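Local coordinates for protein adhesin (Streptococcus sanguinis SK1 = NCTC 7863, PDB 6VT2) that binds sialylated glycans through two tandem Siglec-like modules, probably attaching the bacterium to host surfaces, at residues Leu289-Val301 and Glu312-Thr324. Sequence-based numbering, arbitrary orientation.
Sequences LPAGPGGKYTFKV and EAKIFRIVFANQT. With CA (calcium ion), chain G; SIA (N-acetyl-alpha-neuraminic acid), chain C.
With chi1 at -45° and CG beside its backbone N, Phe320 swings its ring under the Gly295-Lys296 peptide and turns an edge to the face of Tyr297. The two planes stand at 67° in an offset edge-to-face pair, Phe320 CZ lying 3.4 Å from Tyr297 CE2. Gly295 C and Lys296 N both sit over one face of the Phe320 ring, toward its rim, while CB and CD1 of Leu289 meet CE2 obliquely. Phe316 CG takes the position between backbone N and carbonyl carbon (chi1 70°), which brings its ring against Phe299; the planes are nearly parallel, but the rings are slid apart and barely overlap, and Phe299 CB packs over the Phe316 face, 3.6 Å from the centroid. Ile318 CD1 meets the Phe299 ring obliquely at CE1. Tyr297, Phe299, Phe316 and Ile318 line the inner side of an antiparallel hairpin, strands 296-301 and 314-321, in the V-set-like Siglec module; Tyr297 and Phe299 also touch helix 244-255. Paired backbone bonds join Tyr297 with Ile318, Phe299 with Phe316 and Val301 with Lys314. Beyond the Tyr297-Ile318 pair, Phe320 N bonds to Gly295 O, nearly straight but from above the carbonyl plane. Sialic acid lies along the edge of strand 296-301 that faces away from strand 314-321, where Thr298 N holds O1A at 2.8 Å and Thr298 OG1 donates to O1B at 2.7 Å, so one residue grips both carboxylate oxygens. Lys296 O accepts from N5 and Gly294 O from O4; Phe320 offers its edge to the acetyl methyl C11. Lys296 NZ, beside this carboxylate, shares two waters with Arg317 NH1, one of which donates to Thr298 OG1; Arg317 NH2 is salt-bridged to Asp213. Past strand 314-321, Thr324 binds calcium through O and OG1, alongside Tyr327 and Asp393.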
loop_
_atom_site.group_PDB
_atom_site.type_symbol
_atom_site.label_atom_id
_atom_site.label_comp_id
_atom_site.label_asym_id
_atom_site.label_seq_id
_atom_site.Cartn_x
_atom_site.Cartn_y
_atom_site.Cartn_z
ATOM N N LEU A 289 -16.707 2.152 39.972
ATOM C CA LEU A 289 -17.523 1.180 39.265
ATOM C C LEU A 289 -17.118 -0.222 39.691
ATOM O O LEU A 289 -16.005 -0.654 39.375
ATOM C CB LEU A 289 -17.362 1.339 37.761
ATOM C CG LEU A 289 -17.942 2.664 37.258
ATOM C CD1 LEU A 289 -17.734 2.760 35.803
ATOM C CD2 LEU A 289 -19.434 2.824 37.559
ATOM N N PRO A 290 -18.011 -0.989 40.284
ATOM C CA PRO A 290 -17.673 -2.358 40.643
ATOM C C PRO A 290 -17.702 -3.292 39.453
ATOM O O PRO A 290 -18.460 -3.122 38.502
ATOM C CB PRO A 290 -18.772 -2.737 41.636
ATOM C CG PRO A 290 -19.895 -1.859 41.297
ATOM C CD PRO A 290 -19.297 -0.565 40.814
ATOM N N ALA A 291 -16.873 -4.318 39.534
ATOM C CA ALA A 291 -16.973 -5.439 38.639
ATOM C C ALA A 291 -18.156 -6.293 39.064
ATOM O O ALA A 291 -18.617 -6.253 40.209
ATOM C CB ALA A 291 -15.683 -6.250 38.663
ATOM N N GLY A 292 -18.628 -7.098 38.147
ATOM C CA GLY A 292 -19.763 -7.940 38.437
ATOM C C GLY A 292 -20.632 -8.035 37.221
ATOM O O GLY A 292 -20.276 -7.553 36.142
ATOM N N PRO A 293 -21.807 -8.655 37.361
ATOM C CA PRO A 293 -22.683 -8.843 36.180
ATOM C C PRO A 293 -23.034 -7.567 35.470
ATOM O O PRO A 293 -23.123 -7.539 34.229
ATOM C CB PRO A 293 -23.949 -9.491 36.757
ATOM C CG PRO A 293 -23.791 -9.421 38.269
ATOM C CD PRO A 293 -22.318 -9.324 38.568
ATOM N N GLY A 294 -23.220 -6.504 36.219
ATOM C CA GLY A 294 -23.515 -5.218 35.626
ATOM C C GLY A 294 -22.323 -4.376 35.311
ATOM O O GLY A 294 -22.498 -3.233 34.849
ATOM N N GLY A 295 -21.130 -4.884 35.631
ATOM C CA GLY A 295 -19.907 -4.131 35.433
ATOM C C GLY A 295 -19.433 -4.216 34.002
ATOM O O GLY A 295 -18.530 -4.963 33.664
ATOM N N LYS A 296 -20.132 -3.495 33.142
ATOM C CA LYS A 296 -19.913 -3.563 31.716
ATOM C C LYS A 296 -20.629 -2.416 31.041
ATOM O O LYS A 296 -21.505 -1.757 31.610
ATOM C CB LYS A 296 -20.412 -4.857 31.101
ATOM C CG LYS A 296 -21.890 -5.021 31.289
ATOM C CD LYS A 296 -22.531 -6.156 30.497
ATOM C CE LYS A 296 -23.935 -6.374 31.054
ATOM N NZ LYS A 296 -24.746 -7.357 30.337
ATOM N N TYR A 297 -20.163 -2.133 29.846
ATOM C CA TYR A 297 -20.839 -1.224 28.955
ATOM C C TYR A 297 -20.964 -1.923 27.619
ATOM O O TYR A 297 -19.984 -2.464 27.085
ATOM C CB TYR A 297 -20.081 0.076 28.757
ATOM C CG TYR A 297 -19.966 0.941 29.949
ATOM C CD1 TYR A 297 -21.092 1.441 30.576
ATOM C CD2 TYR A 297 -18.746 1.245 30.492
ATOM C CE1 TYR A 297 -21.026 2.256 31.655
ATOM C CE2 TYR A 297 -18.667 2.078 31.600
ATOM C CZ TYR A 297 -19.790 2.572 32.176
ATOM O OH TYR A 297 -19.764 3.351 33.284
ATOM N N THR A 298 -22.173 -1.929 27.091
ATOM C CA THR A 298 -22.492 -2.546 25.802
ATOM C C THR A 298 -22.727 -1.450 24.786
ATOM O O THR A 298 -23.660 -0.654 24.932
ATOM C CB THR A 298 -23.718 -3.426 25.935
ATOM O OG1 THR A 298 -23.502 -4.369 27.014
ATOM C CG2 THR A 298 -23.926 -4.213 24.587
ATOM N N PHE A 299 -21.796 -1.322 23.862
ATOM C CA PHE A 299 -21.785 -0.282 22.860
ATOM C C PHE A 299 -22.392 -0.795 21.573
ATOM O O PHE A 299 -22.382 -1.993 21.292
ATOM C CB PHE A 299 -20.349 0.174 22.568
ATOM C CG PHE A 299 -19.648 0.748 23.744
ATOM C CD1 PHE A 299 -18.936 -0.071 24.604
ATOM C CD2 PHE A 299 -19.677 2.084 23.997
ATOM C CE1 PHE A 299 -18.313 0.425 25.700
ATOM C CE2 PHE A 299 -18.984 2.606 25.068
ATOM C CZ PHE A 299 -18.319 1.767 25.940
ATOM N N LYS A 300 -22.810 0.153 20.747
ATOM C CA LYS A 300 -23.257 -0.133 19.397
ATOM C C LYS A 300 -22.492 0.824 18.505
ATOM O O LYS A 300 -22.487 2.043 18.729
ATOM C CB LYS A 300 -24.785 0.067 19.286
ATOM C CG LYS A 300 -25.574 -0.919 20.185
ATOM C CD LYS A 300 -26.982 -1.152 19.695
ATOM C CE LYS A 300 -27.865 0.089 19.830
ATOM N NZ LYS A 300 -29.095 -0.004 18.969
ATOM N N VAL A 301 -21.893 0.289 17.470
ATOM C CA VAL A 301 -21.099 1.077 16.542
ATOM C C VAL A 301 -21.608 0.799 15.132
ATOM O O VAL A 301 -21.981 -0.327 14.797
ATOM C CB VAL A 301 -19.591 0.787 16.701
ATOM C CG1 VAL A 301 -19.254 -0.645 16.344
ATOM C CG2 VAL A 301 -18.835 1.783 15.933
ATOM N N GLU A 312 -25.226 -1.987 9.905
ATOM C CA GLU A 312 -26.087 -2.123 11.055
ATOM C C GLU A 312 -25.287 -1.788 12.312
ATOM O O GLU A 312 -24.055 -1.770 12.310
ATOM C CB GLU A 312 -26.642 -3.534 11.142
ATOM C CG GLU A 312 -27.501 -3.887 9.945
ATOM C CD GLU A 312 -28.385 -5.123 10.221
ATOM O OE1 GLU A 312 -28.304 -5.723 11.344
ATOM O OE2 GLU A 312 -29.193 -5.457 9.323
ATOM N N ALA A 313 -26.010 -1.523 13.384
ATOM C CA ALA A 313 -25.400 -1.315 14.687
ATOM C C ALA A 313 -24.815 -2.619 15.159
ATOM O O ALA A 313 -25.506 -3.626 15.192
ATOM C CB ALA A 313 -26.435 -0.818 15.680
ATOM N N LYS A 314 -23.521 -2.610 15.478
ATOM C CA LYS A 314 -22.773 -3.798 15.848
ATOM C C LYS A 314 -22.296 -3.608 17.285
ATOM O O LYS A 314 -21.898 -2.554 17.613
ATOM C CB LYS A 314 -21.570 -3.940 14.927
ATOM C CG LYS A 314 -21.955 -3.910 13.464
ATOM C CD LYS A 314 -22.541 -5.195 13.059
ATOM C CE LYS A 314 -23.053 -5.215 11.630
ATOM N NZ LYS A 314 -23.929 -6.389 11.441
ATOM N N ILE A 315 -22.350 -4.674 18.055
ATOM C CA ILE A 315 -22.089 -4.642 19.506
ATOM C C ILE A 315 -20.623 -4.916 19.785
ATOM O O ILE A 315 -20.076 -5.660 19.125
ATOM C CB ILE A 315 -22.871 -5.764 20.206
ATOM C CG1 ILE A 315 -24.351 -5.468 20.049
ATOM C CG2 ILE A 315 -22.503 -5.966 21.669
ATOM C CD1 ILE A 315 -24.757 -4.240 20.706
ATOM N N PHE A 316 -20.076 -4.215 20.745
ATOM C CA PHE A 316 -18.854 -4.602 21.445
ATOM C C PHE A 316 -19.049 -4.145 22.880
ATOM O O PHE A 316 -19.970 -3.381 23.182
ATOM C CB PHE A 316 -17.587 -4.044 20.830
ATOM C CG PHE A 316 -17.431 -2.615 20.993
ATOM C CD1 PHE A 316 -18.043 -1.751 20.163
ATOM C CD2 PHE A 316 -16.659 -2.090 21.993
ATOM C CE1 PHE A 316 -17.942 -0.385 20.318
ATOM C CE2 PHE A 316 -16.545 -0.727 22.152
ATOM C CZ PHE A 316 -17.149 0.138 21.299
ATOM N N ARG A 317 -18.260 -4.723 23.791
ATOM C CA ARG A 317 -18.394 -4.360 25.180
ATOM C C ARG A 317 -17.057 -4.042 25.799
ATOM O O ARG A 317 -16.028 -4.534 25.387
ATOM C CB ARG A 317 -19.022 -5.496 26.028
ATOM C CG ARG A 317 -20.311 -6.062 25.384
ATOM C CD ARG A 317 -21.102 -6.922 26.328
ATOM N NE ARG A 317 -20.341 -8.063 26.755
ATOM C CZ ARG A 317 -20.821 -8.956 27.622
ATOM N NH1 ARG A 317 -22.047 -8.815 28.114
ATOM N NH2 ARG A 317 -20.073 -9.960 27.988
ATOM N N ILE A 318 -17.118 -3.192 26.782
ATOM C CA ILE A 318 -16.072 -3.072 27.783
ATOM C C ILE A 318 -16.573 -3.812 28.995
ATOM O O ILE A 318 -17.656 -3.513 29.481
ATOM C CB ILE A 318 -15.741 -1.603 28.080
ATOM C CG1 ILE A 318 -14.927 -1.095 26.921
ATOM C CG2 ILE A 318 -14.968 -1.474 29.426
ATOM C CD1 ILE A 318 -14.716 0.413 26.962
ATOM N N VAL A 319 -15.746 -4.708 29.545
ATOM C CA VAL A 319 -16.080 -5.496 30.722
ATOM C C VAL A 319 -15.046 -5.193 31.787
ATOM O O VAL A 319 -13.849 -5.240 31.526
ATOM C CB VAL A 319 -16.164 -6.996 30.419
ATOM C CG1 VAL A 319 -16.427 -7.761 31.686
ATOM C CG2 VAL A 319 -17.303 -7.189 29.386
ATOM N N PHE A 320 -15.515 -4.886 32.974
ATOM C CA PHE A 320 -14.644 -4.470 34.066
ATOM C C PHE A 320 -14.086 -5.703 34.752
ATOM O O PHE A 320 -14.775 -6.710 34.933
ATOM C CB PHE A 320 -15.382 -3.623 35.106
ATOM C CG PHE A 320 -16.276 -2.551 34.566
ATOM C CD1 PHE A 320 -16.123 -1.991 33.300
ATOM C CD2 PHE A 320 -17.257 -2.069 35.362
ATOM C CE1 PHE A 320 -17.016 -1.019 32.840
ATOM C CE2 PHE A 320 -18.127 -1.097 34.925
ATOM C CZ PHE A 320 -18.004 -0.592 33.655
ATOM N N ALA A 321 -12.858 -5.614 35.155
ATOM C CA ALA A 321 -12.235 -6.662 35.949
ATOM C C ALA A 321 -11.538 -6.077 37.156
ATOM O O ALA A 321 -10.989 -4.990 37.122
ATOM C CB ALA A 321 -11.254 -7.436 35.116
ATOM N N ASN A 322 -11.510 -6.865 38.211
ATOM C CA ASN A 322 -10.751 -6.485 39.381
ATOM C C ASN A 322 -9.291 -6.735 39.111
ATOM O O ASN A 322 -8.928 -7.707 38.439
ATOM C CB ASN A 322 -11.169 -7.311 40.580
ATOM C CG ASN A 322 -12.556 -7.060 41.001
ATOM O OD1 ASN A 322 -12.986 -5.917 41.158
ATOM N ND2 ASN A 322 -13.297 -8.110 41.185
ATOM N N GLN A 323 -8.448 -5.944 39.740
ATOM C CA GLN A 323 -7.013 -6.162 39.589
ATOM C C GLN A 323 -6.558 -7.535 40.030
ATOM O O GLN A 323 -5.588 -8.066 39.461
ATOM C CB GLN A 323 -6.235 -5.087 40.345
ATOM C CG GLN A 323 -6.285 -3.787 39.582
ATOM C CD GLN A 323 -5.493 -2.704 40.228
ATOM O OE1 GLN A 323 -4.465 -2.982 40.928
ATOM N NE2 GLN A 323 -5.947 -1.466 40.074
ATOM N N THR A 324 -7.209 -8.100 41.017
ATOM C CA THR A 324 -6.787 -9.413 41.436
ATOM C C THR A 324 -6.905 -10.404 40.303
ATOM O O THR A 324 -6.213 -11.416 40.325
ATOM C CB THR A 324 -7.547 -9.858 42.679
ATOM O OG1 THR A 324 -6.958 -11.104 43.076
ATOM C CG2 THR A 324 -9.011 -10.062 42.428
HETATM CA CA CA G . -5.238 -12.800 41.994
HETATM C C1 SIA C . -25.021 -2.221 29.250
HETATM C C2 SIA C . -26.172 -1.763 30.247
HETATM C C3 SIA C . -26.186 -2.517 31.585
HETATM C C4 SIA C . -24.922 -2.263 32.403
HETATM C C5 SIA C . -24.708 -0.760 32.624
HETATM C C6 SIA C . -24.814 0.008 31.282
HETATM C C7 SIA C . -24.892 1.539 31.449
HETATM C C8 SIA C . -25.306 2.182 30.103
HETATM C C9 SIA C . -25.147 3.697 30.129
HETATM C C10 SIA C . -23.193 0.030 34.425
HETATM C C11 SIA C . -21.740 0.173 34.890
HETATM N N5 SIA C . -23.386 -0.539 33.210
HETATM O O1A SIA C . -24.505 -1.273 28.591
HETATM O O1B SIA C . -24.763 -3.441 29.190
HETATM O O4 SIA C . -24.979 -2.877 33.704
HETATM O O6 SIA C . -26.000 -0.339 30.569
HETATM O O7 SIA C . -25.784 1.871 32.505
HETATM O O8 SIA C . -24.575 1.604 29.020
HETATM O O9 SIA C . -25.807 4.268 28.995
HETATM O O10 SIA C . -24.126 0.408 35.122
HETATM O O HOH W 1 -17.449 -6.827 35.458
HETATM O O HOH W 2 -24.330 -6.893 27.392
HETATM O O HOH W 3 -23.535 -9.864 30.528
HETATM O O HOH W 4 -4.841 -14.204 39.971
HETATM O O HOH W 5 -7.274 -14.090 41.859
HETATM O O HOH W 6 -4.028 -14.767 42.420
#